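Local coordinates for protease Do-like 1, chloroplastic (Arabidopsis thaliana, PDB 3QO6), which cleaves proteins as a serine endopeptidase of the chloroplast, is required at high temperature and may help to degrade damaged proteins, at residues Arg39-Ala42 against Val47-Val50; Thr87-Lys92 against Lys111-Pro116; Ile237-Asp242 against Ser298-Ile303; Gln270-Lys273 against Arg279-Leu282. All coordinates share one frame; numbering follows the deposited sequence.

Contact 1 (Arg39-Ala42 against Val47-Val50); sequences RQDA and VLEV
Arg39 and Leu48 face each other as an antiparallel hydrogen-bonded pair, each giving its N-H to the other's carbonyl. Arg39 N donates to Leu48 O at 3.1 Å, nearly straight at the hydrogen (164°), and Leu48 N returns a bond of 3.0 Å to Arg39 O. Both donors lie nearly along the C=O axis of their acceptors. Arg39 O also receives the CA-H of Val47, with Val47 CA 3.5 Å from it. In the next pair, Gln40 and Val47, the side chains diverge, and beyond Gln40 the strand gives way to the turn.

The side chains of Arg39 and Leu48 leave the same face of the sheet. The Arg39 chain bends at chi2 (-70°), and its CG comes 4.1 Å from Val50 CG1, the two side chains crossing at about a right angle. An arginine suits such an exposed strand, because its long methylene chain can pack on a valine. Leu48 instead runs along the opposite backbone, where its CD1 methyl lies over the face of the peptide joining Gln40 to Asp41 and 3.8 Å from Asp41 CB.

Asp41 is fixed from beyond the pair. Its OD1 takes hydrogen bonds from Phe43 N and Thr44 N, which shape the turn, while OD2 forms a salt bridge with Arg274 of a neighbouring subunit. Val50 carries the hydrogen bonding back along the strands to Ala37. The contact is thus the outer end of the hairpin of strands 30-40 and 47-61, and strand 47-61 is flanked on its other side by strand 65-69 in the six-stranded barrel.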
loop_
_atom_site.group_PDB
_atom_site.type_symbol
_atom_site.label_atom_id
_atom_site.label_comp_id
_atom_site.label_asym_id
_atom_site.label_seq_id
_atom_site.Cartn_x
_atom_site.Cartn_y
_atom_site.Cartn_z
ATOM N N ARG B 39 1.762 -30.146 -2.526
ATOM C CA ARG B 39 1.263 -29.302 -3.601
ATOM C C ARG B 39 0.760 -30.204 -4.735
ATOM O O ARG B 39 1.217 -31.334 -4.894
ATOM C CB ARG B 39 2.371 -28.363 -4.087
ATOM C CG ARG B 39 2.821 -27.325 -3.042
ATOM C CD ARG B 39 1.749 -26.252 -2.781
ATOM N NE ARG B 39 2.176 -25.233 -1.815
ATOM C CZ ARG B 39 2.134 -25.371 -0.487
ATOM N NH1 ARG B 39 1.681 -26.491 0.055
ATOM N NH2 ARG B 39 2.539 -24.383 0.309
ATOM N N GLN B 40 -0.191 -29.707 -5.517
ATOM C CA GLN B 40 -0.751 -30.489 -6.609
ATOM C C GLN B 40 -0.080 -30.326 -7.953
ATOM O O GLN B 40 0.506 -29.290 -8.253
ATOM C CB GLN B 40 -2.227 -30.168 -6.794
ATOM C CG GLN B 40 -3.166 -31.078 -6.056
ATOM C CD GLN B 40 -4.371 -31.431 -6.901
ATOM O OE1 GLN B 40 -4.960 -30.565 -7.556
ATOM N NE2 GLN B 40 -4.748 -32.708 -6.894
ATOM N N ASP B 41 -0.178 -31.373 -8.765
ATOM C CA ASP B 41 0.364 -31.357 -10.117
ATOM C C ASP B 41 -0.776 -30.727 -10.923
ATOM O O ASP B 41 -1.915 -31.204 -10.885
ATOM C CB ASP B 41 0.632 -32.788 -10.597
ATOM C CG ASP B 41 1.402 -32.840 -11.913
ATOM O OD1 ASP B 41 0.986 -32.190 -12.899
ATOM O OD2 ASP B 41 2.426 -33.550 -11.963
ATOM N N ALA B 42 -0.486 -29.647 -11.636
ATOM C CA ALA B 42 -1.530 -28.991 -12.403
ATOM C C ALA B 42 -2.209 -29.936 -13.400
ATOM O O ALA B 42 -3.359 -29.715 -13.771
ATOM C CB ALA B 42 -0.958 -27.784 -13.125
ATOM N N VAL B 47 0.088 -35.715 -6.194
ATOM C CA VAL B 47 0.812 -34.805 -5.359
ATOM C C VAL B 47 2.315 -34.803 -5.566
ATOM O O VAL B 47 2.880 -35.727 -6.158
ATOM C CB VAL B 47 0.439 -35.112 -3.889
ATOM C CG1 VAL B 47 1.547 -34.714 -2.946
ATOM C CG2 VAL B 47 -0.851 -34.379 -3.541
ATOM N N LEU B 48 2.939 -33.721 -5.101
ATOM C CA LEU B 48 4.384 -33.535 -5.137
ATOM C C LEU B 48 4.774 -32.893 -3.804
ATOM O O LEU B 48 4.030 -32.067 -3.260
ATOM C CB LEU B 48 4.796 -32.608 -6.279
ATOM C CG LEU B 48 4.060 -32.758 -7.608
ATOM C CD1 LEU B 48 2.760 -31.962 -7.529
ATOM C CD2 LEU B 48 4.922 -32.245 -8.756
ATOM N N GLU B 49 5.919 -33.295 -3.257
ATOM C CA GLU B 49 6.394 -32.704 -2.006
ATOM C C GLU B 49 7.229 -31.481 -2.411
ATOM O O GLU B 49 8.071 -31.552 -3.316
ATOM C CB GLU B 49 7.251 -33.703 -1.217
ATOM C CG GLU B 49 6.473 -34.826 -0.520
ATOM C CD GLU B 49 5.979 -34.445 0.877
ATOM O OE1 GLU B 49 4.969 -33.708 0.993
ATOM O OE2 GLU B 49 6.614 -34.888 1.863
ATOM N N VAL B 50 6.996 -30.353 -1.753
ATOM C CA VAL B 50 7.729 -29.157 -2.128
ATOM C C VAL B 50 7.962 -28.179 -0.977
ATOM O O VAL B 50 7.007 -27.710 -0.340
ATOM C CB VAL B 50 7.007 -28.478 -3.326
ATOM C CG1 VAL B 50 6.938 -26.967 -3.154
ATOM C CG2 VAL B 50 7.738 -28.854 -4.614
#

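Contact 2 (Thr87-Lys92 against Lys111-Pro116); sequences TTFDAK and KNKLRP
Lys113 stretches out of its loop to meet Thr87 tip to tip, and the ammonium gives a hydrogen bond of 2.7 Å from Lys113 NZ to Thr87 OG1. The lysine chain is extended except for a bend at chi3 (42°), which turns its last two atoms toward the threonine. Lysine suits the place because the two backbones stay well apart, with 9.5 Å between Thr87 CA and Lys113 CA, and a long flexible chain is needed to span the interval.

Thr87 holds OG1 between its backbone N and carbonyl carbon, chi1 59°, and there the hydroxyl is shared with Asp85 OD1, a second hydrogen-bond partner. Asp85 OD2 also forms a long, weak ion pair with Lys113 NZ, and the carboxylate probably helps to balance the lysine's charge.

Strand 88-97, which starts right after Thr87, belongs to the N-terminal barrel of the chymotrypsin-like double-barrel fold, and residues 111-116 lie in the connection leading to strand 130-135 of the second barrel. The bond therefore ties the start of a barrel strand to that connection.

An alanine in place of Thr87 would probably take from Lys113 NZ its hydroxyl acceptor, leaving the ammonium freer to turn, and Asp85 OD1 without the hydroxyl that meets it.

Phe89, two residues along the strand, turns its ring so that CZ lies 3.9 Å from Lys113 NZ. The ammonium sits at the ring's edge and in its plane, so this is not a cation-pi contact. The ring itself packs on Leu83, Ala109 and Pro110, as suits an aromatic side chain that is only partly exposed.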
loop_
_atom_site.group_PDB
_atom_site.type_symbol
_atom_site.label_atom_id
_atom_site.label_comp_id
_atom_site.label_asym_id
_atom_site.label_seq_id
_atom_site.Cartn_x
_atom_site.Cartn_y
_atom_site.Cartn_z
ATOM N N THR B 87 24.497 -35.343 2.658
ATOM C CA THR B 87 23.670 -36.537 2.640
ATOM C C THR B 87 22.363 -36.155 3.342
ATOM O O THR B 87 22.378 -35.786 4.507
ATOM C CB THR B 87 24.354 -37.689 3.402
ATOM O OG1 THR B 87 24.596 -37.296 4.758
ATOM C CG2 THR B 87 25.687 -38.052 2.737
ATOM N N THR B 88 21.239 -36.215 2.637
ATOM C CA THR B 88 19.953 -35.859 3.234
ATOM C C THR B 88 19.182 -37.064 3.785
ATOM O O THR B 88 19.138 -38.116 3.156
ATOM C CB THR B 88 19.052 -35.086 2.222
ATOM O OG1 THR B 88 17.766 -34.860 2.818
ATOM C CG2 THR B 88 18.880 -35.870 0.891
ATOM N N PHE B 89 18.584 -36.909 4.968
ATOM C CA PHE B 89 17.830 -37.992 5.610
ATOM C C PHE B 89 16.396 -37.609 5.939
ATOM O O PHE B 89 16.043 -36.423 6.022
ATOM C CB PHE B 89 18.491 -38.438 6.911
ATOM C CG PHE B 89 19.915 -38.853 6.761
ATOM C CD1 PHE B 89 20.371 -40.023 7.354
ATOM C CD2 PHE B 89 20.822 -38.061 6.075
ATOM C CE1 PHE B 89 21.713 -40.396 7.265
ATOM C CE2 PHE B 89 22.154 -38.420 5.981
ATOM C CZ PHE B 89 22.603 -39.590 6.578
ATOM N N ASP B 90 15.569 -38.636 6.131
ATOM C CA ASP B 90 14.167 -38.433 6.483
ATOM C C ASP B 90 14.160 -38.380 8.003
ATOM O O ASP B 90 14.905 -39.135 8.657
ATOM C CB ASP B 90 13.312 -39.587 5.966
ATOM C CG ASP B 90 12.001 -39.110 5.378
ATOM O OD1 ASP B 90 11.128 -38.626 6.142
ATOM O OD2 ASP B 90 11.850 -39.208 4.137
ATOM N N ALA B 91 13.340 -37.493 8.565
ATOM C CA ALA B 91 13.335 -37.333 10.012
ATOM C C ALA B 91 12.018 -37.545 10.697
ATOM O O ALA B 91 10.977 -37.056 10.247
ATOM C CB ALA B 91 13.875 -35.954 10.378
ATOM N N LYS B 92 12.078 -38.254 11.818
ATOM C CA LYS B 92 10.885 -38.522 12.602
ATOM C C LYS B 92 10.826 -37.526 13.760
ATOM O O LYS B 92 11.839 -37.237 14.401
ATOM C CB LYS B 92 10.929 -39.956 13.142
ATOM C CG LYS B 92 9.731 -40.362 14.013
ATOM C CD LYS B 92 10.178 -41.116 15.283
ATOM C CE LYS B 92 9.029 -41.262 16.286
ATOM N NZ LYS B 92 9.546 -41.508 17.670
ATOM N N LYS B 111 26.480 -43.443 12.904
ATOM C CA LYS B 111 27.133 -42.770 14.030
ATOM C C LYS B 111 28.430 -42.024 13.708
ATOM O O LYS B 111 28.838 -41.134 14.457
ATOM C CB LYS B 111 27.401 -43.779 15.156
ATOM C CG LYS B 111 26.182 -44.622 15.543
ATOM C CD LYS B 111 26.526 -45.686 16.586
ATOM C CE LYS B 111 25.604 -46.918 16.467
ATOM N NZ LYS B 111 25.762 -47.679 15.173
ATOM N N ASN B 112 29.077 -42.376 12.602
ATOM C CA ASN B 112 30.337 -41.735 12.220
ATOM C C ASN B 112 30.141 -40.336 11.638
ATOM O O ASN B 112 31.047 -39.502 11.713
ATOM C CB ASN B 112 31.111 -42.598 11.196
ATOM C CG ASN B 112 30.608 -42.414 9.752
ATOM O OD1 ASN B 112 29.509 -42.851 9.401
ATOM N ND2 ASN B 112 31.421 -41.759 8.917
ATOM N N LYS B 113 28.974 -40.098 11.049
ATOM C CA LYS B 113 28.657 -38.815 10.451
ATOM C C LYS B 113 27.823 -37.958 11.399
ATOM O O LYS B 113 27.047 -37.112 10.967
ATOM C CB LYS B 113 27.912 -39.053 9.143
ATOM C CG LYS B 113 28.788 -39.650 8.059
ATOM C CD LYS B 113 27.979 -40.087 6.849
ATOM C CE LYS B 113 26.903 -39.071 6.469
ATOM N NZ LYS B 113 26.233 -39.401 5.175
ATOM N N LEU B 114 28.007 -38.180 12.698
ATOM C CA LEU B 114 27.279 -37.461 13.733
ATOM C C LEU B 114 28.146 -36.926 14.874
ATOM O O LEU B 114 28.657 -37.690 15.707
ATOM C CB LEU B 114 26.187 -38.353 14.347
ATOM C CG LEU B 114 24.975 -38.734 13.492
ATOM C CD1 LEU B 114 24.071 -39.672 14.266
ATOM C CD2 LEU B 114 24.197 -37.488 13.099
ATOM N N ARG B 115 28.295 -35.602 14.916
ATOM C CA ARG B 115 29.058 -34.960 15.977
ATOM C C ARG B 115 28.062 -34.258 16.878
ATOM O O ARG B 115 27.345 -33.371 16.441
ATOM C CB ARG B 115 30.039 -33.932 15.399
ATOM C CG ARG B 115 30.874 -33.176 16.449
ATOM C CD ARG B 115 31.851 -32.166 15.807
ATOM N NE ARG B 115 32.721 -31.499 16.780
ATOM C CZ ARG B 115 32.370 -30.434 17.503
ATOM N NH1 ARG B 115 31.166 -29.902 17.363
ATOM N NH2 ARG B 115 33.217 -29.901 18.382
ATOM N N PRO B 116 27.948 -34.691 18.136
ATOM C CA PRO B 116 26.983 -33.969 18.974
ATOM C C PRO B 116 27.699 -32.707 19.509
ATOM O O PRO B 116 28.831 -32.815 19.998
ATOM C CB PRO B 116 26.633 -35.000 20.062
ATOM C CG PRO B 116 27.894 -35.795 20.194
ATOM C CD PRO B 116 28.365 -35.963 18.761
#

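Contact 3 (Ile237-Asp242 against Ser298-Ile303); sequences IKFAPD and SDLYRI
Phe239 carries its ring between its backbone N and carbonyl carbon (chi1 52°), while Tyr301 sets CG beside its own backbone N (chi1 -87°), and these two choices send the rings across the gap between a strand and a helix. They form an offset edge-to-face pair: the edge of Phe239 is turned toward the face of Tyr301, with the ring centroids 5.6 Å apart and the planes at 64°. The closest atoms are Phe239 CZ and Tyr301 CE1, at 3.6 Å.

Leu300, one residue before the tyrosine, places CD2 over a face of the Phe239 ring, 4.3 Å from Phe239 CE1. The same methyl meets Ile237 CD1, also at 4.3 Å, and so touches both Ile237 and Phe239. Leucine suits this spot because it is apolar and its CD2 methyl can lie against a ring face and an aliphatic tip at once.

Tyr301 brings a hydroxyl as well, and its OH hydrogen-bonds to the backbone of the bound peptide. Ile237 and Phe239 bond to that peptide through their own backbones, while Phe239, Leu300 and Tyr301 pack on modified side chains of the peptide. Asp242 OD1 hydrogen-bonds to Gly297 N at the start of helix 297-304. A peptide held between a strand and a helix over an apolar pocket is the hallmark of the PDZ binding groove.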
loop_
_atom_site.group_PDB
_atom_site.type_symbol
_atom_site.label_atom_id
_atom_site.label_comp_id
_atom_site.label_asym_id
_atom_site.label_seq_id
_atom_site.Cartn_x
_atom_site.Cartn_y
_atom_site.Cartn_z
ATOM N N ILE B 237 -7.052 -21.442 34.312
ATOM C CA ILE B 237 -7.821 -20.203 34.109
ATOM C C ILE B 237 -7.467 -19.486 32.805
ATOM O O ILE B 237 -6.326 -19.537 32.344
ATOM C CB ILE B 237 -7.632 -19.181 35.254
ATOM C CG1 ILE B 237 -6.253 -18.552 35.184
ATOM C CG2 ILE B 237 -7.751 -19.865 36.584
ATOM C CD1 ILE B 237 -6.122 -17.369 36.089
ATOM N N LYS B 238 -8.475 -18.863 32.193
ATOM C CA LYS B 238 -8.278 -18.046 30.986
ATOM C C LYS B 238 -8.407 -16.638 31.523
ATOM O O LYS B 238 -9.415 -16.297 32.112
ATOM C CB LYS B 238 -9.365 -18.270 29.937
ATOM C CG LYS B 238 -9.085 -19.420 28.991
ATOM C CD LYS B 238 -10.243 -19.643 28.033
ATOM C CE LYS B 238 -10.067 -20.887 27.146
ATOM N NZ LYS B 238 -11.237 -21.057 26.211
ATOM N N PHE B 239 -7.375 -15.828 31.371
ATOM C CA PHE B 239 -7.483 -14.475 31.863
ATOM C C PHE B 239 -7.556 -13.445 30.763
ATOM O O PHE B 239 -7.401 -13.740 29.564
ATOM C CB PHE B 239 -6.338 -14.121 32.807
ATOM C CG PHE B 239 -4.998 -14.397 32.256
ATOM C CD1 PHE B 239 -4.500 -15.682 32.238
ATOM C CD2 PHE B 239 -4.228 -13.378 31.750
ATOM C CE1 PHE B 239 -3.249 -15.943 31.727
ATOM C CE2 PHE B 239 -2.979 -13.626 31.238
ATOM C CZ PHE B 239 -2.485 -14.909 31.225
ATOM N N ALA B 240 -7.822 -12.221 31.202
ATOM C CA ALA B 240 -7.930 -11.092 30.312
ATOM C C ALA B 240 -6.532 -10.571 30.055
ATOM O O ALA B 240 -5.707 -10.541 30.961
ATOM C CB ALA B 240 -8.791 -10.014 30.962
ATOM N N PRO B 241 -6.239 -10.182 28.806
ATOM C CA PRO B 241 -4.913 -9.652 28.451
ATOM C C PRO B 241 -4.708 -8.272 29.084
ATOM O O PRO B 241 -5.667 -7.524 29.276
ATOM C CB PRO B 241 -4.962 -9.591 26.928
ATOM C CG PRO B 241 -5.905 -10.734 26.593
ATOM C CD PRO B 241 -7.005 -10.517 27.595
ATOM N N ASP B 242 -3.460 -7.952 29.413
ATOM C CA ASP B 242 -3.112 -6.684 30.042
ATOM C C ASP B 242 -3.831 -5.475 29.448
ATOM O O ASP B 242 -4.080 -4.488 30.147
ATOM C CB ASP B 242 -1.599 -6.475 29.959
ATOM C CG ASP B 242 -0.810 -7.585 30.655
ATOM O OD1 ASP B 242 -0.958 -7.732 31.889
ATOM O OD2 ASP B 242 -0.047 -8.309 29.968
ATOM N N SER B 298 2.502 -11.391 32.472
ATOM C CA SER B 298 3.899 -11.805 32.604
ATOM C C SER B 298 4.247 -12.290 34.005
ATOM O O SER B 298 4.933 -13.294 34.170
ATOM C CB SER B 298 4.838 -10.651 32.231
ATOM O OG SER B 298 6.141 -10.846 32.780
ATOM N N ASP B 299 3.788 -11.558 35.012
ATOM C CA ASP B 299 4.071 -11.921 36.388
ATOM C C ASP B 299 3.513 -13.291 36.728
ATOM O O ASP B 299 4.202 -14.110 37.339
ATOM C CB ASP B 299 3.507 -10.871 37.355
ATOM C CG ASP B 299 4.294 -9.556 37.329
ATOM O OD1 ASP B 299 5.527 -9.590 37.075
ATOM O OD2 ASP B 299 3.676 -8.491 37.586
ATOM N N LEU B 300 2.269 -13.541 36.323
ATOM C CA LEU B 300 1.630 -14.820 36.598
ATOM C C LEU B 300 2.416 -15.916 35.898
ATOM O O LEU B 300 2.908 -16.848 36.528
ATOM C CB LEU B 300 0.185 -14.807 36.104
ATOM C CG LEU B 300 -0.683 -16.008 36.489
ATOM C CD1 LEU B 300 -0.785 -16.101 38.023
ATOM C CD2 LEU B 300 -2.080 -15.871 35.838
ATOM N N TYR B 301 2.548 -15.779 34.585
ATOM C CA TYR B 301 3.275 -16.740 33.779
ATOM C C TYR B 301 4.597 -17.077 34.387
ATOM O O TYR B 301 4.897 -18.236 34.642
ATOM C CB TYR B 301 3.534 -16.181 32.393
ATOM C CG TYR B 301 2.415 -16.445 31.439
ATOM C CD1 TYR B 301 1.840 -15.399 30.709
ATOM C CD2 TYR B 301 1.915 -17.735 31.271
ATOM C CE1 TYR B 301 0.796 -15.628 29.836
ATOM C CE2 TYR B 301 0.867 -17.975 30.407
ATOM C CZ TYR B 301 0.312 -16.916 29.687
ATOM O OH TYR B 301 -0.724 -17.141 28.810
ATOM N N ARG B 302 5.386 -16.036 34.600
ATOM C CA ARG B 302 6.718 -16.160 35.145
ATOM C C ARG B 302 6.707 -16.970 36.429
ATOM O O ARG B 302 7.503 -17.896 36.593
ATOM C CB ARG B 302 7.290 -14.761 35.393
ATOM C CG ARG B 302 8.757 -14.715 35.780
ATOM C CD ARG B 302 9.171 -13.281 36.124
ATOM N NE ARG B 302 8.185 -12.613 36.980
ATOM C CZ ARG B 302 7.760 -13.059 38.168
ATOM N NH1 ARG B 302 8.227 -14.194 38.689
ATOM N NH2 ARG B 302 6.840 -12.373 38.843
ATOM N N ILE B 303 5.787 -16.642 37.327
ATOM C CA ILE B 303 5.720 -17.332 38.596
ATOM C C ILE B 303 5.336 -18.809 38.473
ATOM O O ILE B 303 5.948 -19.649 39.120
ATOM C CB ILE B 303 4.773 -16.597 39.547
ATOM C CG1 ILE B 303 5.175 -16.875 40.984
ATOM C CG2 ILE B 303 3.366 -17.054 39.327
ATOM C CD1 ILE B 303 6.651 -16.640 41.253
#

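Contact 4 (Gln270-Lys273 against Arg279-Leu282); sequences QSTK and RLVL
A short antiparallel beta hairpin of the PDZ domain is closed here by one hydrogen-bonded pair, Lys273 with Val281. Lys273 N donates to Val281 O at 2.9 Å, and Val281 N donates to Lys273 O at 2.8 Å. The second bond is straight at its hydrogen (170°), yet its donor stands well above the carbonyl plane, 42° out of it. Val281 O also takes the CA-H of Thr272, with Thr272 CA at 3.3 Å.

Thr272 does two jobs. Its CG2, anti to the backbone N, reaches the leucines, lying 4.1 Å from Leu280 CG and 4.2 Å from Leu282 CD1. Its OG1 is gripped by two backbone groups, Val255 O and Gly283 N, which satisfy this buried hydroxyl. A valine here would keep a similar shape but would probably deprive the Val255 carbonyl and the Gly283 N-H of the hydroxyl that bonds to both.

Lys273 and Val281 share the exposed face, where a lysine can keep its charged end in solvent-accessible surroundings and a beta-branched valine suits the extended backbone. Phe43 of a neighbouring subunit packs on Thr272 and Leu280, and Thr44 OG1 of that subunit hydrogen-bonds to Thr272 O. This is a two-stranded hairpin on the rim of a PDZ domain, used at a subunit interface.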
loop_
_atom_site.group_PDB
_atom_site.type_symbol
_atom_site.label_atom_id
_atom_site.label_comp_id
_atom_site.label_asym_id
_atom_site.label_seq_id
_atom_site.Cartn_x
_atom_site.Cartn_y
_atom_site.Cartn_z
ATOM N N GLN B 270 -13.759 -17.674 41.092
ATOM C CA GLN B 270 -14.906 -17.211 40.316
ATOM C C GLN B 270 -14.574 -16.548 38.994
ATOM O O GLN B 270 -13.618 -15.774 38.884
ATOM C CB GLN B 270 -15.737 -16.247 41.143
ATOM C CG GLN B 270 -16.169 -16.808 42.482
ATOM C CD GLN B 270 -16.770 -15.740 43.374
ATOM O OE1 GLN B 270 -16.874 -15.921 44.583
ATOM N NE2 GLN B 270 -17.169 -14.615 42.777
ATOM N N SER B 271 -15.401 -16.846 37.999
ATOM C CA SER B 271 -15.255 -16.304 36.660
ATOM C C SER B 271 -16.038 -14.992 36.501
ATOM O O SER B 271 -16.845 -14.616 37.357
ATOM C CB SER B 271 -15.759 -17.338 35.667
ATOM O OG SER B 271 -15.250 -18.615 36.010
ATOM N N THR B 272 -15.796 -14.287 35.404
ATOM C CA THR B 272 -16.488 -13.031 35.148
ATOM C C THR B 272 -17.836 -13.361 34.519
ATOM O O THR B 272 -17.881 -14.183 33.608
ATOM C CB THR B 272 -15.673 -12.184 34.186
ATOM O OG1 THR B 272 -14.379 -11.961 34.751
ATOM C CG2 THR B 272 -16.356 -10.860 33.931
ATOM N N LYS B 273 -18.917 -12.740 35.010
ATOM C CA LYS B 273 -20.274 -12.981 34.493
ATOM C C LYS B 273 -21.001 -11.693 34.106
ATOM O O LYS B 273 -20.391 -10.626 34.080
ATOM C CB LYS B 273 -21.129 -13.734 35.521
ATOM C CG LYS B 273 -20.815 -15.221 35.678
ATOM C CD LYS B 273 -21.945 -15.968 36.423
ATOM C CE LYS B 273 -23.258 -15.989 35.606
ATOM N NZ LYS B 273 -24.451 -16.603 36.289
ATOM N N ARG B 279 -24.494 -5.884 32.584
ATOM C CA ARG B 279 -23.244 -5.346 33.120
ATOM C C ARG B 279 -22.237 -6.432 33.462
ATOM O O ARG B 279 -22.557 -7.617 33.526
ATOM C CB ARG B 279 -23.519 -4.445 34.336
ATOM C CG ARG B 279 -24.407 -3.240 33.989
ATOM C CD ARG B 279 -24.503 -2.203 35.097
ATOM N NE ARG B 279 -25.486 -2.537 36.123
ATOM C CZ ARG B 279 -25.715 -1.786 37.197
ATOM N NH1 ARG B 279 -25.024 -0.661 37.381
ATOM N NH2 ARG B 279 -26.639 -2.140 38.082
ATOM N N LEU B 280 -21.003 -6.020 33.672
ATOM C CA LEU B 280 -19.970 -6.978 33.964
ATOM C C LEU B 280 -19.717 -7.230 35.438
ATOM O O LEU B 280 -19.424 -6.306 36.195
ATOM C CB LEU B 280 -18.664 -6.536 33.300
ATOM C CG LEU B 280 -18.085 -7.524 32.287
ATOM C CD1 LEU B 280 -18.993 -7.630 31.058
ATOM C CD2 LEU B 280 -16.706 -7.060 31.906
ATOM N N VAL B 281 -19.839 -8.492 35.845
ATOM C CA VAL B 281 -19.544 -8.863 37.226
ATOM C C VAL B 281 -18.168 -9.527 37.187
ATOM O O VAL B 281 -18.019 -10.692 36.824
ATOM C CB VAL B 281 -20.564 -9.846 37.812
ATOM C CG1 VAL B 281 -20.255 -10.053 39.278
ATOM C CG2 VAL B 281 -21.991 -9.315 37.627
ATOM N N LEU B 282 -17.158 -8.746 37.533
ATOM C CA LEU B 282 -15.793 -9.217 37.531
ATOM C C LEU B 282 -15.561 -10.496 38.300
ATOM O O LEU B 282 -16.021 -10.650 39.423
ATOM C CB LEU B 282 -14.860 -8.141 38.083
ATOM C CG LEU B 282 -14.436 -7.030 37.123
ATOM C CD1 LEU B 282 -14.515 -7.540 35.689
ATOM C CD2 LEU B 282 -15.329 -5.821 37.296
#

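In the fold
Contact 3 is the buried one, while contacts 1, 2 and 4 lie at the surface. Contacts 1 and 2 both reach the six-stranded barrel of the protease domain, contact 2 from a loop; contacts 3 and 4 belong to the PDZ domain, their centres about 17 Å apart. Chemistry follows place. Contacts 1 and 4 are hairpin ends held by paired backbone hydrogen bonds, both also touching a neighbouring subunit. Contact 2 relies on a single hydrogen bond from a long lysine to a short threonine, with no other chain of the assembly against it. Contact 3 has no hydrogen bond across its segments and uses aromatic and aliphatic packing, the lining of a groove that holds peptide.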